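Local coordinates for serine protease inhibitor 2 (Anopheles gambiae, PDB 3PZF), which inhibits the clip-domain serine proteases CLIPB9, CLIPB10 and CLIPB4 and so restrains phenoloxidase activation and melanization in mosquito haemolymph, at residues A[40-46]-A[386-392]; A[92-97]-A[380-385]; A[102-106]-A[240-244]; A[160-164]-A[288-292]; A[180-184]-A[335-339]. All coordinates share one frame; numbering follows the deposited sequence.

Interaction 1 (A[40-46]-A[386-392]); sequences NVVLSPF and MLFAGKI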
# COMPACT_ATOMS: atom_id res chain seq x y z
N ASN A 40 9.12 -4.78 -10.24
CA ASN A 40 8.70 -4.78 -8.84
C ASN A 40 7.62 -3.74 -8.67
O ASN A 40 7.63 -2.71 -9.34
CB ASN A 40 9.86 -4.46 -7.90
CG ASN A 40 11.00 -5.42 -8.04
OD1 ASN A 40 10.82 -6.55 -8.47
ND2 ASN A 40 12.19 -4.99 -7.62
N VAL A 41 6.66 -3.99 -7.77
CA VAL A 41 5.60 -3.04 -7.50
C VAL A 41 5.44 -2.98 -5.99
O VAL A 41 5.55 -4.02 -5.34
CB VAL A 41 4.26 -3.48 -8.11
CG1 VAL A 41 3.11 -2.52 -7.66
CG2 VAL A 41 4.31 -3.51 -9.63
N VAL A 42 5.17 -1.80 -5.44
CA VAL A 42 4.70 -1.73 -4.04
C VAL A 42 3.71 -0.55 -3.96
O VAL A 42 3.93 0.51 -4.55
CB VAL A 42 5.88 -1.58 -3.04
CG1 VAL A 42 6.62 -0.27 -3.26
CG2 VAL A 42 5.41 -1.69 -1.59
N LEU A 43 2.59 -0.78 -3.30
CA LEU A 43 1.63 0.30 -3.09
C LEU A 43 0.92 0.12 -1.74
O LEU A 43 1.16 -0.86 -1.02
CB LEU A 43 0.62 0.32 -4.25
CG LEU A 43 -0.33 -0.89 -4.25
CD1 LEU A 43 -1.75 -0.44 -4.70
CD2 LEU A 43 0.17 -2.03 -5.13
N SER A 44 0.07 1.07 -1.39
CA SER A 44 -0.69 0.94 -0.14
C SER A 44 -2.18 0.94 -0.46
O SER A 44 -2.77 2.00 -0.65
CB SER A 44 -0.35 2.08 0.83
OG SER A 44 -1.21 2.01 1.98
N PRO A 45 -2.79 -0.26 -0.55
CA PRO A 45 -4.20 -0.30 -0.96
C PRO A 45 -5.07 0.39 0.06
O PRO A 45 -5.99 1.11 -0.31
CB PRO A 45 -4.52 -1.80 -1.04
CG PRO A 45 -3.14 -2.49 -1.16
CD PRO A 45 -2.17 -1.60 -0.43
N PHE A 46 -4.78 0.20 1.34
CA PHE A 46 -5.60 0.88 2.36
C PHE A 46 -5.54 2.42 2.13
O PHE A 46 -6.55 3.12 2.23
CB PHE A 46 -5.09 0.55 3.76
CG PHE A 46 -5.71 1.40 4.83
CD1 PHE A 46 -7.04 1.23 5.15
CD2 PHE A 46 -4.97 2.36 5.50
CE1 PHE A 46 -7.65 2.02 6.13
CE2 PHE A 46 -5.57 3.15 6.51
CZ PHE A 46 -6.91 2.97 6.80
N MET A 386 -4.75 -3.82 4.97
CA MET A 386 -3.70 -4.13 4.00
C MET A 386 -2.89 -2.86 3.71
O MET A 386 -3.22 -2.09 2.81
CB MET A 386 -4.31 -4.69 2.71
CG MET A 386 -3.34 -5.60 1.88
SD MET A 386 -4.06 -6.07 0.29
CE MET A 386 -2.94 -7.42 -0.14
N LEU A 387 -1.86 -2.63 4.53
CA LEU A 387 -1.13 -1.38 4.53
C LEU A 387 -0.14 -1.27 3.36
O LEU A 387 0.06 -0.19 2.81
CB LEU A 387 -0.40 -1.20 5.86
CG LEU A 387 -1.38 -1.06 7.04
CD1 LEU A 387 -0.61 -1.27 8.34
CD2 LEU A 387 -2.00 0.35 6.96
N PHE A 388 0.51 -2.39 3.03
CA PHE A 388 1.39 -2.47 1.84
C PHE A 388 1.01 -3.69 1.04
O PHE A 388 0.63 -4.71 1.64
CB PHE A 388 2.87 -2.65 2.21
CG PHE A 388 3.53 -1.40 2.74
CD1 PHE A 388 4.42 -0.67 1.93
CD2 PHE A 388 3.33 -0.99 4.05
CE1 PHE A 388 5.06 0.45 2.43
CE2 PHE A 388 3.97 0.15 4.55
CZ PHE A 388 4.83 0.87 3.73
N ALA A 389 1.13 -3.62 -0.28
CA ALA A 389 1.00 -4.82 -1.13
C ALA A 389 2.01 -4.67 -2.26
O ALA A 389 2.23 -3.56 -2.74
CB ALA A 389 -0.38 -4.94 -1.71
N GLY A 390 2.62 -5.76 -2.70
CA GLY A 390 3.59 -5.59 -3.78
C GLY A 390 3.97 -6.92 -4.36
O GLY A 390 3.50 -7.99 -3.91
N LYS A 391 4.84 -6.87 -5.37
CA LYS A 391 5.40 -8.11 -5.88
C LYS A 391 6.83 -7.87 -6.25
O LYS A 391 7.25 -6.75 -6.51
CB LYS A 391 4.60 -8.61 -7.08
CG LYS A 391 4.58 -7.62 -8.22
CD LYS A 391 4.07 -8.26 -9.49
CE LYS A 391 4.16 -7.25 -10.64
NZ LYS A 391 3.87 -7.86 -11.96
N ILE A 392 7.60 -8.95 -6.23
CA ILE A 392 9.00 -8.91 -6.62
C ILE A 392 9.13 -9.66 -7.92
O ILE A 392 8.82 -10.83 -7.99
CB ILE A 392 9.85 -9.59 -5.54
CG1 ILE A 392 9.78 -8.78 -4.24
CG2 ILE A 392 11.31 -9.77 -5.98
CD1 ILE A 392 10.23 -7.30 -4.41

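Interaction 2 (A[92-97]-A[380-385]); sequences QLLESA and DETLGT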
# COMPACT_ATOMS: atom_id res chain seq x y z
N GLN A 92 -10.03 4.96 13.04
CA GLN A 92 -9.56 3.91 13.94
C GLN A 92 -8.42 3.14 13.27
O GLN A 92 -7.39 2.88 13.89
CB GLN A 92 -10.68 2.93 14.29
CG GLN A 92 -10.15 1.67 14.98
CD GLN A 92 -11.24 0.70 15.42
OE1 GLN A 92 -10.96 -0.30 16.09
NE2 GLN A 92 -12.49 0.99 15.07
N LEU A 93 -8.64 2.76 12.01
CA LEU A 93 -7.62 2.00 11.27
C LEU A 93 -6.33 2.82 11.04
O LEU A 93 -5.24 2.28 11.12
CB LEU A 93 -8.16 1.53 9.91
CG LEU A 93 -8.89 0.16 9.89
CD1 LEU A 93 -10.04 0.11 10.89
CD2 LEU A 93 -9.42 -0.09 8.50
N LEU A 94 -6.46 4.12 10.75
CA LEU A 94 -5.29 4.98 10.56
C LEU A 94 -4.50 5.05 11.85
O LEU A 94 -3.28 4.98 11.86
CB LEU A 94 -5.68 6.40 10.16
CG LEU A 94 -5.87 6.62 8.68
CD1 LEU A 94 -6.59 7.94 8.44
CD2 LEU A 94 -4.49 6.57 7.96
N GLU A 95 -5.21 5.21 12.96
CA GLU A 95 -4.55 5.38 14.25
C GLU A 95 -3.94 4.07 14.76
O GLU A 95 -2.91 4.08 15.44
CB GLU A 95 -5.52 6.03 15.25
CG GLU A 95 -5.82 7.49 14.86
CD GLU A 95 -6.79 8.21 15.79
OE1 GLU A 95 -7.43 7.54 16.64
OE2 GLU A 95 -6.92 9.44 15.64
N SER A 96 -4.55 2.93 14.42
CA SER A 96 -4.01 1.64 14.84
C SER A 96 -2.70 1.41 14.08
O SER A 96 -1.72 0.91 14.63
CB SER A 96 -4.97 0.50 14.50
OG SER A 96 -4.38 -0.78 14.77
N ALA A 97 -2.69 1.77 12.80
CA ALA A 97 -1.51 1.52 11.96
C ALA A 97 -0.35 2.45 12.31
O ALA A 97 0.80 2.02 12.38
CB ALA A 97 -1.84 1.68 10.49
N ASP A 380 -1.95 -4.92 9.26
CA ASP A 380 -2.27 -4.67 10.67
C ASP A 380 -3.07 -5.88 11.14
O ASP A 380 -4.19 -6.09 10.71
CB ASP A 380 -3.08 -3.37 10.78
CG ASP A 380 -3.49 -3.03 12.21
OD1 ASP A 380 -3.56 -3.95 13.06
OD2 ASP A 380 -3.73 -1.83 12.49
N GLU A 381 -2.46 -6.73 11.97
CA GLU A 381 -3.07 -8.01 12.30
C GLU A 381 -4.16 -7.87 13.35
O GLU A 381 -4.81 -8.84 13.69
CB GLU A 381 -2.03 -8.98 12.80
CG GLU A 381 -0.94 -9.23 11.75
CD GLU A 381 -0.13 -10.43 12.09
OE1 GLU A 381 -0.28 -11.45 11.39
OE2 GLU A 381 0.62 -10.35 13.09
N THR A 382 -4.35 -6.66 13.87
CA THR A 382 -5.44 -6.44 14.85
C THR A 382 -6.74 -6.10 14.14
O THR A 382 -7.83 -6.36 14.68
CB THR A 382 -5.15 -5.35 15.90
OG1 THR A 382 -5.15 -4.06 15.28
CG2 THR A 382 -3.83 -5.60 16.62
N LEU A 383 -6.64 -5.57 12.92
CA LEU A 383 -7.81 -5.09 12.21
C LEU A 383 -7.96 -5.58 10.78
O LEU A 383 -9.01 -5.34 10.16
CB LEU A 383 -7.82 -3.56 12.22
CG LEU A 383 -8.03 -2.95 13.61
CD1 LEU A 383 -7.73 -1.46 13.61
CD2 LEU A 383 -9.44 -3.21 14.10
N GLY A 384 -6.91 -6.21 10.25
CA GLY A 384 -6.95 -6.76 8.91
C GLY A 384 -6.47 -5.83 7.79
O GLY A 384 -6.49 -6.19 6.63
N THR A 385 -6.02 -4.63 8.17
CA THR A 385 -5.72 -3.58 7.20
C THR A 385 -4.56 -3.97 6.29
O THR A 385 -3.50 -4.37 6.78
CB THR A 385 -5.33 -2.30 7.96
OG1 THR A 385 -6.21 -2.13 9.09
CG2 THR A 385 -5.41 -1.05 7.03
O HOH W 1 -4.81 -0.40 10.47

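Interaction 3 (A[102-106]-A[240-244]); sequences KDYDL and RGNKL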
# COMPACT_ATOMS: atom_id res chain seq x y z
N LYS A 102 7.39 2.57 20.24
CA LYS A 102 8.83 2.41 20.29
C LYS A 102 9.32 1.34 19.32
O LYS A 102 10.51 1.30 18.99
CB LYS A 102 9.27 2.05 21.71
N ASP A 103 8.40 0.49 18.86
CA ASP A 103 8.79 -0.70 18.10
C ASP A 103 8.90 -0.50 16.60
O ASP A 103 9.74 -1.10 15.94
CB ASP A 103 7.81 -1.82 18.37
CG ASP A 103 8.09 -2.52 19.66
OD1 ASP A 103 9.24 -2.99 19.85
OD2 ASP A 103 7.15 -2.59 20.49
N TYR A 104 8.03 0.33 16.04
CA TYR A 104 8.12 0.61 14.62
C TYR A 104 7.63 2.03 14.36
O TYR A 104 7.08 2.67 15.25
CB TYR A 104 7.29 -0.40 13.82
CG TYR A 104 5.79 -0.27 14.00
CD1 TYR A 104 5.06 0.60 13.20
CD2 TYR A 104 5.10 -1.03 14.96
CE1 TYR A 104 3.69 0.72 13.33
CE2 TYR A 104 3.73 -0.91 15.10
CZ TYR A 104 3.03 -0.04 14.29
OH TYR A 104 1.67 0.11 14.40
N ASP A 105 7.85 2.48 13.14
CA ASP A 105 7.48 3.82 12.73
C ASP A 105 6.74 3.65 11.42
O ASP A 105 7.32 3.23 10.43
CB ASP A 105 8.74 4.64 12.54
CG ASP A 105 8.48 6.11 12.50
OD1 ASP A 105 7.29 6.51 12.48
OD2 ASP A 105 9.46 6.87 12.51
N LEU A 106 5.45 3.95 11.42
CA LEU A 106 4.70 3.90 10.18
C LEU A 106 3.98 5.22 9.99
O LEU A 106 3.29 5.69 10.90
CB LEU A 106 3.73 2.74 10.21
CG LEU A 106 3.12 2.44 8.82
CD1 LEU A 106 2.75 0.98 8.70
CD2 LEU A 106 1.90 3.33 8.56
N ARG A 240 8.23 -6.67 15.29
CA ARG A 240 8.05 -6.34 16.71
C ARG A 240 6.98 -5.27 16.86
O ARG A 240 6.85 -4.39 16.02
CB ARG A 240 9.37 -5.84 17.32
CG ARG A 240 10.49 -6.87 17.25
CD ARG A 240 11.67 -6.52 18.12
NE ARG A 240 12.71 -7.54 17.96
CZ ARG A 240 12.74 -8.70 18.62
NH1 ARG A 240 11.80 -8.99 19.52
NH2 ARG A 240 13.72 -9.56 18.38
N GLY A 241 6.21 -5.37 17.94
CA GLY A 241 5.15 -4.41 18.20
C GLY A 241 3.78 -5.03 18.39
O GLY A 241 2.82 -4.33 18.73
N ASN A 242 3.68 -6.33 18.16
CA ASN A 242 2.42 -7.08 18.22
C ASN A 242 1.33 -6.47 17.38
O ASN A 242 0.16 -6.44 17.80
CB ASN A 242 1.92 -7.19 19.67
CG ASN A 242 2.81 -8.06 20.52
OD1 ASN A 242 3.23 -7.66 21.60
ND2 ASN A 242 3.13 -9.26 20.02
N LYS A 243 1.68 -5.98 16.20
CA LYS A 243 0.68 -5.37 15.35
C LYS A 243 0.83 -5.72 13.88
O LYS A 243 -0.17 -6.02 13.22
CB LYS A 243 0.68 -3.86 15.48
CG LYS A 243 -0.26 -3.20 14.50
CD LYS A 243 -0.87 -1.95 15.07
CE LYS A 243 -1.77 -2.25 16.25
NZ LYS A 243 -2.08 -1.00 16.96
N LEU A 244 2.05 -5.65 13.36
CA LEU A 244 2.27 -5.77 11.93
C LEU A 244 2.99 -7.07 11.59
O LEU A 244 3.79 -7.58 12.38
CB LEU A 244 3.15 -4.62 11.42
CG LEU A 244 2.56 -3.22 11.63
CD1 LEU A 244 3.56 -2.21 11.11
CD2 LEU A 244 1.23 -3.09 10.91
O HOH W 2 9.00 -3.28 14.56

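Interaction 4 (A[160-164]-A[288-292]); sequences NGRLR and FKFDF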
# COMPACT_ATOMS: atom_id res chain seq x y z
N ASN A 160 10.65 10.91 6.05
CA ASN A 160 11.98 10.94 6.66
C ASN A 160 13.07 10.79 5.60
O ASN A 160 14.12 10.19 5.84
CB ASN A 160 12.09 9.83 7.71
CG ASN A 160 13.32 9.99 8.59
OD1 ASN A 160 13.66 11.09 9.02
ND2 ASN A 160 13.99 8.87 8.87
N GLY A 161 12.81 11.34 4.41
CA GLY A 161 13.75 11.29 3.31
C GLY A 161 13.82 9.95 2.57
O GLY A 161 14.64 9.80 1.64
N ARG A 162 12.97 8.99 2.94
CA ARG A 162 12.98 7.68 2.29
C ARG A 162 12.57 7.87 0.85
O ARG A 162 13.08 7.19 -0.04
CB ARG A 162 12.02 6.72 2.99
CG ARG A 162 11.93 5.32 2.36
CD ARG A 162 13.28 4.61 2.27
NE ARG A 162 13.14 3.30 1.61
CZ ARG A 162 13.06 3.13 0.29
NH1 ARG A 162 13.14 4.19 -0.52
NH2 ARG A 162 12.93 1.91 -0.21
N LEU A 163 11.64 8.80 0.63
CA LEU A 163 11.19 9.18 -0.71
C LEU A 163 11.47 10.68 -0.86
O LEU A 163 11.23 11.45 0.07
CB LEU A 163 9.68 8.95 -0.87
CG LEU A 163 9.11 7.56 -0.54
CD1 LEU A 163 7.60 7.56 -0.71
CD2 LEU A 163 9.78 6.48 -1.41
N ARG A 164 11.94 11.08 -2.04
CA ARG A 164 12.45 12.42 -2.27
C ARG A 164 11.64 13.20 -3.30
O ARG A 164 11.73 14.41 -3.36
CB ARG A 164 13.89 12.34 -2.78
CG ARG A 164 14.87 11.67 -1.83
CD ARG A 164 15.20 12.56 -0.64
NE ARG A 164 16.20 11.95 0.23
CZ ARG A 164 17.03 12.63 1.01
NH1 ARG A 164 16.99 13.96 1.03
NH2 ARG A 164 17.91 11.98 1.77
N PHE A 288 15.64 -6.82 -0.83
CA PHE A 288 15.28 -5.83 -1.84
C PHE A 288 15.04 -4.47 -1.23
O PHE A 288 14.66 -4.35 -0.06
CB PHE A 288 14.07 -6.27 -2.68
CG PHE A 288 12.83 -6.65 -1.87
CD1 PHE A 288 12.51 -8.00 -1.62
CD2 PHE A 288 11.98 -5.66 -1.39
CE1 PHE A 288 11.34 -8.35 -0.90
CE2 PHE A 288 10.83 -6.00 -0.65
CZ PHE A 288 10.51 -7.35 -0.40
N LYS A 289 15.31 -3.45 -2.04
CA LYS A 289 15.03 -2.08 -1.69
C LYS A 289 14.61 -1.34 -2.95
O LYS A 289 15.38 -1.23 -3.91
CB LYS A 289 16.30 -1.43 -1.11
CG LYS A 289 16.15 0.06 -0.82
CD LYS A 289 17.40 0.62 -0.20
CE LYS A 289 17.17 2.05 0.30
NZ LYS A 289 18.39 2.61 0.98
N PHE A 290 13.38 -0.82 -2.97
CA PHE A 290 12.92 -0.11 -4.16
C PHE A 290 11.73 0.78 -3.82
O PHE A 290 11.19 0.74 -2.71
CB PHE A 290 12.51 -1.10 -5.28
CG PHE A 290 11.22 -1.89 -5.01
CD1 PHE A 290 9.99 -1.49 -5.54
CD2 PHE A 290 11.26 -3.06 -4.26
CE1 PHE A 290 8.82 -2.23 -5.29
CE2 PHE A 290 10.10 -3.79 -3.99
CZ PHE A 290 8.88 -3.39 -4.52
N ASP A 291 11.35 1.60 -4.78
CA ASP A 291 10.14 2.37 -4.61
C ASP A 291 9.31 2.31 -5.89
O ASP A 291 9.77 1.86 -6.94
CB ASP A 291 10.45 3.79 -4.17
CG ASP A 291 11.43 4.46 -5.04
OD1 ASP A 291 11.12 4.66 -6.23
OD2 ASP A 291 12.50 4.81 -4.52
N PHE A 292 8.08 2.78 -5.79
CA PHE A 292 7.15 2.60 -6.89
C PHE A 292 6.18 3.75 -6.78
O PHE A 292 5.63 4.01 -5.70
CB PHE A 292 6.39 1.26 -6.79
CG PHE A 292 5.47 1.03 -7.95
CD1 PHE A 292 5.97 0.61 -9.18
CD2 PHE A 292 4.10 1.31 -7.85
CE1 PHE A 292 5.12 0.42 -10.27
CE2 PHE A 292 3.25 1.13 -8.94
CZ PHE A 292 3.77 0.68 -10.15
O HOH W 3 14.04 2.84 -3.13

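Interaction 5 (A[180-184]-A[335-339]); sequences VNVIY and QKAGI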
# COMPACT_ATOMS: atom_id res chain seq x y z
N VAL A 180 -2.06 13.79 -3.33
CA VAL A 180 -0.80 13.04 -3.23
C VAL A 180 -0.82 12.22 -1.96
O VAL A 180 -1.19 12.74 -0.92
CB VAL A 180 0.41 14.00 -3.19
CG1 VAL A 180 1.73 13.22 -3.05
CG2 VAL A 180 0.46 14.83 -4.45
N ASN A 181 -0.45 10.95 -2.05
CA ASN A 181 -0.33 10.11 -0.88
C ASN A 181 1.01 9.38 -0.88
O ASN A 181 1.44 8.85 -1.90
CB ASN A 181 -1.46 9.08 -0.84
CG ASN A 181 -1.27 8.07 0.28
OD1 ASN A 181 -1.60 8.33 1.44
ND2 ASN A 181 -0.74 6.93 -0.07
N VAL A 182 1.65 9.34 0.28
CA VAL A 182 2.87 8.56 0.44
C VAL A 182 2.78 7.80 1.75
O VAL A 182 1.99 8.10 2.64
CB VAL A 182 4.16 9.43 0.42
CG1 VAL A 182 4.35 10.09 -0.95
CG2 VAL A 182 4.12 10.50 1.50
N ILE A 183 3.62 6.77 1.87
CA ILE A 183 3.62 5.94 3.06
C ILE A 183 5.05 5.55 3.35
O ILE A 183 5.86 5.44 2.42
CB ILE A 183 2.77 4.68 2.90
CG1 ILE A 183 2.68 3.94 4.24
CG2 ILE A 183 3.38 3.80 1.79
CD1 ILE A 183 1.69 2.77 4.24
N TYR A 184 5.38 5.41 4.63
CA TYR A 184 6.75 5.09 5.03
C TYR A 184 6.66 4.13 6.20
O TYR A 184 5.75 4.25 7.04
CB TYR A 184 7.50 6.37 5.42
CG TYR A 184 8.72 6.12 6.29
CD1 TYR A 184 9.95 5.84 5.72
CD2 TYR A 184 8.63 6.16 7.68
CE1 TYR A 184 11.08 5.62 6.51
CE2 TYR A 184 9.74 5.94 8.48
CZ TYR A 184 10.96 5.67 7.89
OH TYR A 184 12.06 5.45 8.69
N GLN A 335 0.40 8.33 -5.96
CA GLN A 335 0.79 7.64 -4.75
C GLN A 335 2.21 7.13 -4.92
O GLN A 335 2.58 6.66 -6.00
CB GLN A 335 -0.13 6.43 -4.46
CG GLN A 335 0.33 5.66 -3.25
CD GLN A 335 -0.64 4.55 -2.80
OE1 GLN A 335 -1.38 4.69 -1.82
NE2 GLN A 335 -0.58 3.42 -3.49
N LYS A 336 3.02 7.23 -3.87
CA LYS A 336 4.36 6.61 -3.94
C LYS A 336 4.65 5.91 -2.62
O LYS A 336 4.22 6.35 -1.56
CB LYS A 336 5.44 7.65 -4.22
CG LYS A 336 6.85 7.04 -4.44
CD LYS A 336 7.80 8.12 -5.11
CE LYS A 336 9.10 7.49 -5.61
NZ LYS A 336 9.98 8.47 -6.41
N ALA A 337 5.37 4.80 -2.71
CA ALA A 337 5.72 3.99 -1.54
C ALA A 337 7.11 3.41 -1.74
O ALA A 337 7.45 3.02 -2.84
CB ALA A 337 4.73 2.84 -1.39
N GLY A 338 7.90 3.35 -0.67
CA GLY A 338 9.18 2.64 -0.74
C GLY A 338 9.12 1.43 0.19
O GLY A 338 8.39 1.42 1.16
N ILE A 339 9.90 0.40 -0.09
CA ILE A 339 9.91 -0.78 0.79
C ILE A 339 11.32 -1.34 0.73
O ILE A 339 11.96 -1.30 -0.31
CB ILE A 339 8.91 -1.84 0.34
CG1 ILE A 339 8.79 -3.00 1.37
CG2 ILE A 339 9.25 -2.35 -1.07
CD1 ILE A 339 8.18 -2.59 2.75
O HOH W 4 8.53 4.92 1.80

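Interaction 1 (A[40-46]-A[386-392])
Leu43 and Ala389 hold the middle of this antiparallel pair, each N-H bonded to the other's carbonyl, and Val41 pairs in the same way with Lys391. Between these pairs the chains draw close: Val42 CA lies 4.0 Å from Gly390 CA, where there is no second side chain to part them. Val42 CG2 meets the edge of the Phe388 ring, 3.8 Å from CD1 and near its plane. Past Leu43 the contact stays dense. With chi1 at 173°, Ser44 swings OG away from its own backbone N to give a 2.7 Å bond to Leu387 O. Pro45 then sets CG 3.7 Å from Ala389 CB and also touches Met386 SD, while Phe46 N bonds to Met386 O at 3.1 Å. The other end is looser, with Asn40 partly open to solvent; its OD1 rests 3.5 Å from Ile392 CA but hydrogen-bonds to Glu393 N and Asn394 N. The buried Lys391 runs extended past Val41 to reach Glu393 and the carbonyls of Phe34 and His37. Ser44 is the N-cap of helix 45-58, and this strand-to-helix junction, laid along strand 386-392 with its classic bulge at Leu387 and Phe388, belongs to the central B sheet of the serpin fold.

Interaction 2 (A[92-97]-A[380-385])
Ser96 and Asp380 make the direct polar link: Ser96 OG gives its proton, at 2.6 Å, to Asp380 OD2, which accepts through its syn lone pair. Beside it, Leu383 CD1 packs 3.5 Å from Ser96 CB and also touches Leu93 CD1, and the Leu93 side chain crosses that of Thr385 with CG 3.6 Å from OG1. A water sits in the middle of the contact. It donates to Leu93 O and to Asp380 OD2, and accepts from Thr385 OG1 at 2.6 Å, so three partners fix its orientation. The carboxylate is steadied from within its own turn. Asp380 OD1 takes two bonds from Thr382, one from N at 2.9 Å, which closes an Asx turn, and one from OG1 at 2.7 Å on the syn side, slightly out of the carboxylate plane. With both oxygens occupied, rotation of the group is probably restricted. Gly384 and Thr385 both face Asp380 in a G1 beta bulge. The turn joins antiparallel strands 374-380 and 386-392 as a hairpin, and its tip abuts the last turns of helix 83-98. Phe46 of helix 45-58 packs against both Leu93 and Thr385, and Lys243, just before strand 244-251, lies against Asp380 and Thr382.

Interaction 3 (A[102-106]-A[240-244])
Arg240 meets Asp103 through its backbone: the Arg240 carbonyl oxygen lies 3.6 Å from Asp103 CB, and a water bridges it to Asp103 O, donating to both, at 2.8 Å from Arg240 O. The Arg240 guanidinium does not join in; it turns away to a salt bridge with Glu353. Gly241, at a positive phi, brings its CA to 3.5 Å from Asp103 OD2. This is the tight connection between strands 232-238 and 244-251, two strands of the serpin B sheet, and it packs on the chain just where that chain enters strand 105-115 of the A sheet. Lys243 follows, its aliphatic part crossing Tyr104 at about a right angle with CD 3.3 Å from the phenol OH. Bent at chi3 (-66°), the lysine chain carries NZ to Ser96 O, while Tyr104 OH bonds to Ala97 O, both carbonyls near the C-terminal end of helix 83-98. Leu244 sets a methyl over one face of the Tyr104 ring in a CH-pi contact, CD1 3.8 Å from the centroid and 14° off the ring normal. The same Leu244 CD1 also reaches Leu106 CD1 at 4.1 Å, and Phe185 of strand 177-188 borders all three side chains.

Interaction 4 (A[160-164]-A[288-292])
The side chains of Arg162 and Lys289 point opposite ways as they pass, the lysine fully extended and the arginine bent at chi2 (57°). The flat guanidinium of Arg162 thereby comes to lie beneath the lysine chain, with Lys289 CE over its centre and 4.2 Å above its plane. Asp291 approaches differently, obliquely and at the guanidinium edge. Its OD2 stays 4.1 Å from Arg162 NH1, too far for a salt bridge, and the two planes are turned 61° apart. A water closes that gap, accepting from Arg162 NH1 at 3.1 Å and donating to Asp291 OD2 at 2.9 Å. The remaining direct polar link is weak: Arg162 NH2 to Phe290 O, 3.3 Å long and bent to 134°. Segment 160-164 belongs to the connection that follows helix 144-158, the helix that lies across the A sheet of serpins, and 288-292 is part of a strand of that sheet. Arg162 NE makes its salt bridge elsewhere, to Glu347 of the hinge region needed for peptidase binding. Next along the chain, Leu163 runs antiparallel to the Asp291 side chain, CD2 3.9 Å from CB, and packs on Val182 of strand 177-188 and Lys336 of strand 332-341.

Interaction 5 (A[180-184]-A[335-339])
Strands 180-184 and 335-339 run parallel, their axes 11° apart and 4.9 Å distant at closest, with Asn181 opposite Gln335 and Val182 opposite Lys336. A single direct backbone hydrogen bond ties these segments together, Lys336 N to Asn181 O at 3.0 Å with an N-H...O angle of 155°. CA-H...O contacts support it: Gln335 CA to the same Asn181 O at 3.2 Å, and Val182 CA to Lys336 O at 3.3 Å. Farther along the chains separate. Ile183 O and Gly338 N stand 4.3 Å apart, and a water bridges them, donating to Ile183 O at 2.8 Å and accepting from Gly338 N at 3.0 Å. On the face toward helix 45-58, the side chains of Asn181 and Gln335 lie alongside each other and point the same way; Asn181 OD1 is taken by Thr110 of strand 105-115. CG1 of Ile183 lies anti to the backbone N (chi1 -173°) and leads away, while its CG2 branch does the touching, 3.6 Å from Ala337 CB. On the other face, toward helix 144-158, Val182 packs beside the Lys336 backbone, and Lys336 sends NZ to Glu165 O. These are the central A-sheet strands that part in inhibitory serpins to admit the cleaved reactive loop as a new strand, and hinge strand 345-346 already pairs with strand 177-188 here. Asn181 has a further backbone bond to Phe334, so its end is directly paired; at the Ile183-Gly338 end a water replaces a direct bond, which is consistent with ready separation there.

How the interactions relate
From the N terminus, segment 40-46 meets the last strand, so interaction 1 closes a loop of nearly the whole chain and holds the other four within it. Interaction 2 comes next, joining helix 83-98 to the hairpin turn before that strand, and encloses interactions 3, 4 and 5. Those three cross one another, since segments 102-106, 160-164 and 180-184 find their partners in the same order at 240-244, 288-292 and 335-339. Interaction 3 links the two sheets beside helix 83-98, with Tyr104 and Lys243 reaching interaction 2. Interactions 4 and 5 meet where strands 277-295 and 332-341 pair in the A sheet, and Phe290, Ile183 and Gln335 pack them onto the B-sheet core of interaction 1.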